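Local coordinates for LanC-like protein GCR2 (Arabidopsis thaliana, PDB 3T33) that binds zinc and may take part in abscisic acid signalling in plants, as a member of the lanthionine cyclase-like (LanC-like) family, at residues Glu252-Ile264 against Thr297-Phe310. Sequence-based numbering, arbitrary orientation.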
ATOM      1  N   GLU A 252      11.039 -19.156  13.484  1.00 49.20           N
ATOM      2  CA  GLU A 252      10.692 -18.226  12.401  1.00 48.16           C
ATOM      3  C   GLU A 252      10.300 -16.839  12.955  1.00 47.44           C
ATOM      4  O   GLU A 252      10.718 -15.805  12.426  1.00 46.33           O
ATOM      5  CB  GLU A 252       9.582 -18.833  11.533  1.00 48.37           C
ATOM      6  CG  GLU A 252      10.067 -20.039  10.687  1.00 46.98           C
ATOM      7  CD  GLU A 252       8.957 -20.940  10.190  1.00 48.90           C
ATOM      8  OE1 GLU A 252       7.762 -20.642  10.409  1.00 48.71           O
ATOM      9  OE2 GLU A 252       9.283 -21.974   9.563  1.00 50.50           O
ATOM     10  N   ILE A 253       9.525 -16.847  14.039  1.00 46.71           N
ATOM     11  CA  ILE A 253       9.115 -15.647  14.719  1.00 46.58           C
ATOM     12  C   ILE A 253      10.361 -14.901  15.216  1.00 46.42           C
ATOM     13  O   ILE A 253      10.555 -13.720  14.864  1.00 45.78           O
ATOM     14  CB  ILE A 253       8.079 -15.970  15.842  1.00 47.25           C
ATOM     15  CG1 ILE A 253       6.754 -16.391  15.216  1.00 47.16           C
ATOM     16  CG2 ILE A 253       7.842 -14.728  16.709  1.00 49.52           C
ATOM     17  CD1 ILE A 253       5.681 -16.871  16.165  1.00 49.56           C
ATOM     18  N   LYS A 254      11.240 -15.597  15.955  1.00 46.24           N
ATOM     19  CA  LYS A 254      12.575 -15.023  16.324  1.00 46.52           C
ATOM     20  C   LYS A 254      13.312 -14.446  15.141  1.00 44.85           C
ATOM     21  O   LYS A 254      13.894 -13.380  15.266  1.00 45.11           O
ATOM     22  CB  LYS A 254      13.532 -16.031  17.034  1.00 48.04           C
ATOM     23  CG  LYS A 254      13.914 -15.701  18.493  1.00 53.14           C
ATOM     24  CD  LYS A 254      14.282 -16.966  19.330  1.00 60.21           C
ATOM     25  CE  LYS A 254      12.999 -17.804  19.785  1.00 63.27           C
ATOM     26  NZ  LYS A 254      13.266 -18.789  20.936  1.00 62.70           N
ATOM     27  N   ASP A 255      13.319 -15.143  14.002  1.00 43.34           N
ATOM     28  CA  ASP A 255      14.099 -14.653  12.862  1.00 42.15           C
ATOM     29  C   ASP A 255      13.487 -13.389  12.202  1.00 41.53           C
ATOM     30  O   ASP A 255      14.224 -12.489  11.703  1.00 40.40           O
ATOM     31  CB  ASP A 255      14.300 -15.760  11.836  1.00 43.26           C
ATOM     32  CG  ASP A 255      15.369 -16.831  12.272  1.00 44.79           C
ATOM     33  OD1 ASP A 255      16.200 -16.580  13.163  1.00 45.92           O
ATOM     34  OD2 ASP A 255      15.373 -17.930  11.679  1.00 46.38           O
ATOM     35  N   VAL A 256      12.143 -13.327  12.196  1.00 40.02           N
ATOM     36  CA  VAL A 256      11.445 -12.150  11.679  1.00 39.00           C
ATOM     37  C   VAL A 256      11.677 -11.001  12.646  1.00 38.92           C
ATOM     38  O   VAL A 256      12.177  -9.955  12.217  1.00 38.33           O
ATOM     39  CB  VAL A 256       9.965 -12.396  11.432  1.00 38.74           C
ATOM     40  CG1 VAL A 256       9.295 -11.115  10.966  1.00 37.57           C
ATOM     41  CG2 VAL A 256       9.772 -13.549  10.396  1.00 36.71           C
ATOM     42  N   LYS A 257      11.365 -11.212  13.935  1.00 39.94           N
ATOM     43  CA  LYS A 257      11.675 -10.204  14.994  1.00 41.40           C
ATOM     44  C   LYS A 257      13.114  -9.736  14.828  1.00 41.10           C
ATOM     45  O   LYS A 257      13.386  -8.529  14.724  1.00 41.05           O
ATOM     46  CB  LYS A 257      11.473 -10.747  16.422  1.00 40.98           C
ATOM     47  CG  LYS A 257      10.037 -10.770  16.848  1.00 43.92           C
ATOM     48  CD  LYS A 257       9.865 -11.397  18.213  1.00 46.73           C
ATOM     49  CE  LYS A 257       8.386 -11.578  18.579  1.00 49.59           C
ATOM     50  NZ  LYS A 257       8.189 -12.405  19.869  1.00 51.27           N
ATOM     51  N   GLY A 258      14.017 -10.700  14.694  1.00 41.36           N
ATOM     52  CA  GLY A 258      15.452 -10.389  14.568  1.00 42.70           C
ATOM     53  C   GLY A 258      15.827  -9.457  13.444  1.00 41.47           C
ATOM     54  O   GLY A 258      16.553  -8.500  13.640  1.00 41.85           O
ATOM     55  N   THR A 259      15.329  -9.758  12.250  1.00 42.68           N
ATOM     56  CA  THR A 259      15.569  -8.929  11.041  1.00 42.04           C
ATOM     57  C   THR A 259      15.017  -7.533  11.237  1.00 41.95           C
ATOM     58  O   THR A 259      15.629  -6.563  10.833  1.00 42.77           O
ATOM     59  CB  THR A 259      14.927  -9.603   9.811  1.00 42.34           C
ATOM     60  OG1 THR A 259      15.430 -10.935   9.721  1.00 43.72           O
ATOM     61  CG2 THR A 259      15.241  -8.883   8.541  1.00 38.96           C
ATOM     62  N   LEU A 260      13.856  -7.436  11.879  1.00 42.19           N
ATOM     63  CA  LEU A 260      13.266  -6.122  12.137  1.00 42.06           C
ATOM     64  C   LEU A 260      14.044  -5.314  13.208  1.00 42.92           C
ATOM     65  O   LEU A 260      14.314  -4.148  12.992  1.00 43.37           O
ATOM     66  CB  LEU A 260      11.761  -6.222  12.447  1.00 41.47           C
ATOM     67  CG  LEU A 260      10.794  -6.678  11.341  1.00 37.73           C
ATOM     68  CD1 LEU A 260       9.433  -6.784  11.897  1.00 32.97           C
ATOM     69  CD2 LEU A 260      10.800  -5.715  10.190  1.00 31.85           C
ATOM     70  N   SER A 261      14.429  -5.929  14.326  1.00 43.22           N
ATOM     71  CA  SER A 261      15.388  -5.268  15.241  1.00 44.50           C
ATOM     72  C   SER A 261      16.626  -4.797  14.516  1.00 44.35           C
ATOM     73  O   SER A 261      17.003  -3.636  14.597  1.00 45.11           O
ATOM     74  CB  SER A 261      15.810  -6.205  16.355  1.00 43.99           C
ATOM     75  OG  SER A 261      14.638  -6.681  16.963  1.00 45.96           O
ATOM     76  N   TYR A 262      17.258  -5.696  13.785  1.00 44.93           N
ATOM     77  CA  TYR A 262      18.448  -5.319  13.043  1.00 45.02           C
ATOM     78  C   TYR A 262      18.241  -3.997  12.346  1.00 44.58           C
ATOM     79  O   TYR A 262      19.011  -3.097  12.523  1.00 44.61           O
ATOM     80  CB  TYR A 262      18.807  -6.412  12.032  1.00 46.13           C
ATOM     81  CG  TYR A 262      19.877  -5.974  11.075  1.00 47.22           C
ATOM     82  CD1 TYR A 262      21.229  -6.048  11.436  1.00 50.52           C
ATOM     83  CD2 TYR A 262      19.546  -5.450   9.836  1.00 46.33           C
ATOM     84  CE1 TYR A 262      22.201  -5.631  10.577  1.00 50.52           C
ATOM     85  CE2 TYR A 262      20.500  -5.046   8.978  1.00 47.55           C
ATOM     86  CZ  TYR A 262      21.824  -5.130   9.359  1.00 49.91           C
ATOM     87  OH  TYR A 262      22.774  -4.710   8.493  1.00 54.77           O
ATOM     88  N   MET A 263      17.170  -3.883  11.559  1.00 45.37           N
ATOM     89  CA  MET A 263      16.818  -2.654  10.820  1.00 44.25           C
ATOM     90  C   MET A 263      16.590  -1.418  11.707  1.00 44.00           C
ATOM     91  O   MET A 263      16.989  -0.310  11.372  1.00 42.16           O
ATOM     92  CB  MET A 263      15.561  -2.921   9.997  1.00 44.56           C
ATOM     93  CG  MET A 263      15.769  -3.910   8.819  1.00 47.31           C
ATOM     94  SD  MET A 263      14.313  -4.160   7.720  1.00 49.16           S
ATOM     95  CE  MET A 263      14.703  -2.872   6.591  1.00 47.36           C
ATOM     96  N   ILE A 264      15.955  -1.612  12.848  1.00 44.91           N
ATOM     97  CA  ILE A 264      15.714  -0.515  13.769  1.00 46.75           C
ATOM     98  C   ILE A 264      17.057   0.038  14.243  1.00 48.50           C
ATOM     99  O   ILE A 264      17.374   1.218  14.016  1.00 48.30           O
ATOM    100  CB  ILE A 264      14.749  -0.966  14.918  1.00 47.26           C
ATOM    101  CG1 ILE A 264      13.369  -1.267  14.321  1.00 46.97           C
ATOM    102  CG2 ILE A 264      14.630   0.108  16.042  1.00 47.26           C
ATOM    103  CD1 ILE A 264      12.419  -1.928  15.244  1.00 48.31           C
ATOM    104  N   THR A 297       5.314  -1.844   8.078  1.00 31.61           N
ATOM    105  CA  THR A 297       5.727  -3.169   8.531  1.00 30.17           C
ATOM    106  C   THR A 297       5.874  -3.201  10.043  1.00 30.22           C
ATOM    107  O   THR A 297       5.498  -4.172  10.682  1.00 30.31           O
ATOM    108  CB  THR A 297       7.061  -3.565   7.902  1.00 30.12           C
ATOM    109  OG1 THR A 297       7.002  -3.323   6.492  1.00 32.78           O
ATOM    110  CG2 THR A 297       7.367  -5.006   8.155  1.00 26.55           C
ATOM    111  N   LEU A 298       6.457  -2.169  10.628  1.00 30.86           N
ATOM    112  CA  LEU A 298       6.571  -2.133  12.114  1.00 31.61           C
ATOM    113  C   LEU A 298       5.165  -2.050  12.743  1.00 31.35           C
ATOM    114  O   LEU A 298       4.881  -2.681  13.751  1.00 32.04           O
ATOM    115  CB  LEU A 298       7.456  -0.983  12.561  1.00 31.83           C
ATOM    116  CG  LEU A 298       8.905  -1.246  12.125  1.00 34.18           C
ATOM    117  CD1 LEU A 298       9.729  -0.052  12.424  1.00 35.60           C
ATOM    118  CD2 LEU A 298       9.427  -2.487  12.895  1.00 35.51           C
ATOM    119  N   VAL A 299       4.249  -1.339  12.106  1.00 30.62           N
ATOM    120  CA  VAL A 299       2.888  -1.302  12.670  1.00 29.80           C
ATOM    121  C   VAL A 299       2.378  -2.690  12.785  1.00 29.92           C
ATOM    122  O   VAL A 299       1.820  -3.052  13.846  1.00 30.81           O
ATOM    123  CB  VAL A 299       1.881  -0.408  11.871  1.00 29.18           C
ATOM    124  CG1 VAL A 299       0.405  -0.796  12.183  1.00 27.66           C
ATOM    125  CG2 VAL A 299       2.126   1.038  12.175  1.00 27.64           C
ATOM    126  N   LYS A 300       2.573  -3.484  11.721  1.00 30.35           N
ATOM    127  CA  LYS A 300       2.146  -4.903  11.728  1.00 30.29           C
ATOM    128  C   LYS A 300       2.940  -5.704  12.780  1.00 31.11           C
ATOM    129  O   LYS A 300       2.387  -6.466  13.561  1.00 30.82           O
ATOM    130  CB  LYS A 300       2.285  -5.530  10.324  1.00 29.64           C
ATOM    131  CG  LYS A 300       2.047  -6.998  10.277  1.00 30.02           C
ATOM    132  CD  LYS A 300       0.608  -7.337  10.509  1.00 27.56           C
ATOM    133  CE  LYS A 300       0.430  -8.788  10.459  1.00 30.00           C
ATOM    134  NZ  LYS A 300      -0.920  -9.215  10.988  1.00 29.47           N
ATOM    135  N   ALA A 301       4.239  -5.526  12.825  1.00 33.06           N
ATOM    136  CA  ALA A 301       5.001  -6.193  13.918  1.00 35.36           C
ATOM    137  C   ALA A 301       4.358  -5.814  15.255  1.00 36.57           C
ATOM    138  O   ALA A 301       4.033  -6.683  16.078  1.00 38.33           O
ATOM    139  CB  ALA A 301       6.439  -5.783  13.880  1.00 34.15           C
ATOM    140  N   ALA A 302       4.101  -4.525  15.443  1.00 37.52           N
ATOM    141  CA  ALA A 302       3.535  -4.070  16.695  1.00 39.92           C
ATOM    142  C   ALA A 302       2.249  -4.760  17.040  1.00 41.16           C
ATOM    143  O   ALA A 302       2.062  -5.112  18.193  1.00 41.66           O
ATOM    144  CB  ALA A 302       3.324  -2.569  16.680  1.00 39.54           C
ATOM    145  N   GLN A 303       1.344  -4.936  16.065  1.00 43.54           N
ATOM    146  CA  GLN A 303       0.028  -5.595  16.310  1.00 44.87           C
ATOM    147  C   GLN A 303       0.161  -7.076  16.656  1.00 45.37           C
ATOM    148  O   GLN A 303      -0.630  -7.617  17.418  1.00 45.37           O
ATOM    149  CB  GLN A 303      -0.926  -5.469  15.103  1.00 44.63           C
ATOM    150  CG  GLN A 303      -1.865  -4.248  15.082  1.00 50.25           C
ATOM    151  CD  GLN A 303      -2.448  -3.931  13.662  1.00 57.99           C
ATOM    152  OE1 GLN A 303      -2.162  -4.647  12.674  1.00 58.71           O
ATOM    153  NE2 GLN A 303      -3.244  -2.839  13.559  1.00 56.56           N
ATOM    154  N   VAL A 304       1.126  -7.743  16.044  1.00 46.34           N
ATOM    155  CA  VAL A 304       1.252  -9.193  16.196  1.00 48.10           C
ATOM    156  C   VAL A 304       2.038  -9.521  17.452  1.00 48.48           C
ATOM    157  O   VAL A 304       1.710 -10.469  18.178  1.00 48.64           O
ATOM    158  CB  VAL A 304       2.059  -9.863  15.030  1.00 48.38           C
ATOM    159  CG1 VAL A 304       2.035 -11.377  15.197  1.00 49.27           C
ATOM    160  CG2 VAL A 304       1.509  -9.506  13.709  1.00 47.46           C
ATOM    161  N   TYR A 305       3.102  -8.751  17.675  1.00 48.94           N
ATOM    162  CA  TYR A 305       4.080  -9.089  18.728  1.00 50.01           C
ATOM    163  C   TYR A 305       3.878  -8.344  20.025  1.00 51.16           C
ATOM    164  O   TYR A 305       4.169  -8.875  21.099  1.00 51.15           O
ATOM    165  CB  TYR A 305       5.498  -8.975  18.191  1.00 48.49           C
ATOM    166  CG  TYR A 305       5.630  -9.932  17.026  1.00 46.09           C
ATOM    167  CD1 TYR A 305       5.138 -11.236  17.147  1.00 42.95           C
ATOM    168  CD2 TYR A 305       6.207  -9.543  15.795  1.00 44.59           C
ATOM    169  CE1 TYR A 305       5.219 -12.143  16.098  1.00 41.94           C
ATOM    170  CE2 TYR A 305       6.311 -10.474  14.694  1.00 40.15           C
ATOM    171  CZ  TYR A 305       5.802 -11.763  14.873  1.00 41.93           C
ATOM    172  OH  TYR A 305       5.839 -12.707  13.864  1.00 41.97           O
ATOM    173  N   ASN A 306       3.298  -7.150  19.915  1.00 52.14           N
ATOM    174  CA  ASN A 306       3.084  -6.255  21.052  1.00 53.48           C
ATOM    175  C   ASN A 306       4.342  -5.950  21.851  1.00 53.96           C
ATOM    176  O   ASN A 306       4.467  -6.280  23.013  1.00 54.38           O
ATOM    177  CB  ASN A 306       1.952  -6.719  21.970  1.00 53.35           C
ATOM    178  CG  ASN A 306       1.314  -5.541  22.699  1.00 56.04           C
ATOM    179  OD1 ASN A 306       1.624  -4.377  22.378  1.00 54.90           O
ATOM    180  ND2 ASN A 306       0.436  -5.819  23.672  1.00 55.51           N
ATOM    181  N   THR A 307       5.269  -5.286  21.210  1.00 54.55           N
ATOM    182  CA  THR A 307       6.549  -5.065  21.805  1.00 55.18           C
ATOM    183  C   THR A 307       6.699  -3.578  21.859  1.00 54.98           C
ATOM    184  O   THR A 307       6.287  -2.889  20.922  1.00 55.14           O
ATOM    185  CB  THR A 307       7.602  -5.680  20.878  1.00 55.53           C
ATOM    186  OG1 THR A 307       7.619  -7.095  21.092  1.00 58.45           O
ATOM    187  CG2 THR A 307       8.943  -5.162  21.148  1.00 55.86           C
ATOM    188  N   LYS A 308       7.293  -3.082  22.938  1.00 54.27           N
ATOM    189  CA  LYS A 308       7.595  -1.674  23.065  1.00 53.21           C
ATOM    190  C   LYS A 308       8.466  -1.244  21.921  1.00 51.79           C
ATOM    191  O   LYS A 308       8.225  -0.194  21.312  1.00 51.70           O
ATOM    192  CB  LYS A 308       8.332  -1.395  24.367  1.00 53.87           C
ATOM    193  CG  LYS A 308       8.931   0.013  24.456  1.00 56.83           C
ATOM    194  CD  LYS A 308       8.072   0.922  25.336  1.00 63.25           C
ATOM    195  CE  LYS A 308       8.602   0.934  26.776  1.00 66.76           C
ATOM    196  NZ  LYS A 308       9.964   1.583  26.835  1.00 66.48           N
ATOM    197  N   GLU A 309       9.494  -2.041  21.647  1.00 50.50           N
ATOM    198  CA  GLU A 309      10.464  -1.709  20.602  1.00 49.22           C
ATOM    199  C   GLU A 309       9.786  -1.349  19.268  1.00 47.69           C
ATOM    200  O   GLU A 309      10.244  -0.443  18.587  1.00 47.96           O
ATOM    201  CB  GLU A 309      11.434  -2.871  20.366  1.00 49.55           C
ATOM    202  CG  GLU A 309      12.574  -2.539  19.349  1.00 51.88           C
ATOM    203  CD  GLU A 309      13.413  -3.758  18.946  1.00 54.19           C
ATOM    204  OE1 GLU A 309      13.008  -4.903  19.269  1.00 54.21           O
ATOM    205  OE2 GLU A 309      14.476  -3.556  18.300  1.00 55.78           O
ATOM    206  N   PHE A 310       8.723  -2.087  18.922  1.00 45.52           N
ATOM    207  CA  PHE A 310       8.087  -2.041  17.606  1.00 44.11           C
ATOM    208  C   PHE A 310       7.123  -0.878  17.591  1.00 43.12           C
ATOM    209  O   PHE A 310       7.250  -0.025  16.730  1.00 42.74           O
ATOM    210  CB  PHE A 310       7.351  -3.375  17.251  1.00 44.34           C
ATOM    211  CG  PHE A 310       8.289  -4.561  16.952  1.00 42.86           C
ATOM    212  CD1 PHE A 310       9.574  -4.365  16.441  1.00 40.35           C
ATOM    213  CD2 PHE A 310       7.859  -5.866  17.171  1.00 43.29           C
ATOM    214  CE1 PHE A 310      10.439  -5.435  16.192  1.00 40.93           C
ATOM    215  CE2 PHE A 310       8.698  -6.940  16.911  1.00 41.62           C
ATOM    216  CZ  PHE A 310      10.008  -6.714  16.416  1.00 40.87           C
TER
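Lys-257 sets CE over one face of the Tyr-305 ring, toward the rim, 3.8 Å from the ring centroid and 24° off the normal, a CH-pi contact. Lysine suits this spot because its extended methylene chain carries CE as far as the ring face. The opposite face of Tyr-305 carries Val-304 CG1, while Ile-253 CG2 meets ring atom CE1 obliquely at 3.7 Å.

Phe-310 fills the middle differently, presenting mainly its rim to 252-264. Ile-264 CD1 lies in the ring plane, 3.9 Å from CD1 of Phe-310, and Lys-257 CG is near another part of the edge. The ring's two faces are taken within its own segment, one by Ala-301 CB and the other by Thr-307 CG2.

Leu-260 packs CD1 3.7 Å from Ala-301 CB, CD2 approaches Thr-297 CG2, and CB lies 4.0 Å from Phe-310 CE1. Alanine's single methyl suits a site between Leu-260 and the Phe-310 face. The terminal methyl of Ile-264 fits between the Phe-310 edge and Leu-298 CD2, 3.8 Å from CD1.

No hydrogen bond crosses the interface. Serine suits position 261 because its OG can bond back to Lys-257 O, from above the carbonyl plane; it merely lies near the Glu-309 carboxylate.

Segments 252-264 and 297-305 run 135° apart, nearer antiparallel than parallel. The contact joins neighbouring helices, consistent with the alpha/alpha toroid of LanC-like proteins, with zinc ligand Cys-288 about 11 Å from Thr-297 between side chains. Helix 236-244 adjoins Thr-297 and Tyr-305 through Met-244, and helix 336-350 borders Val-299.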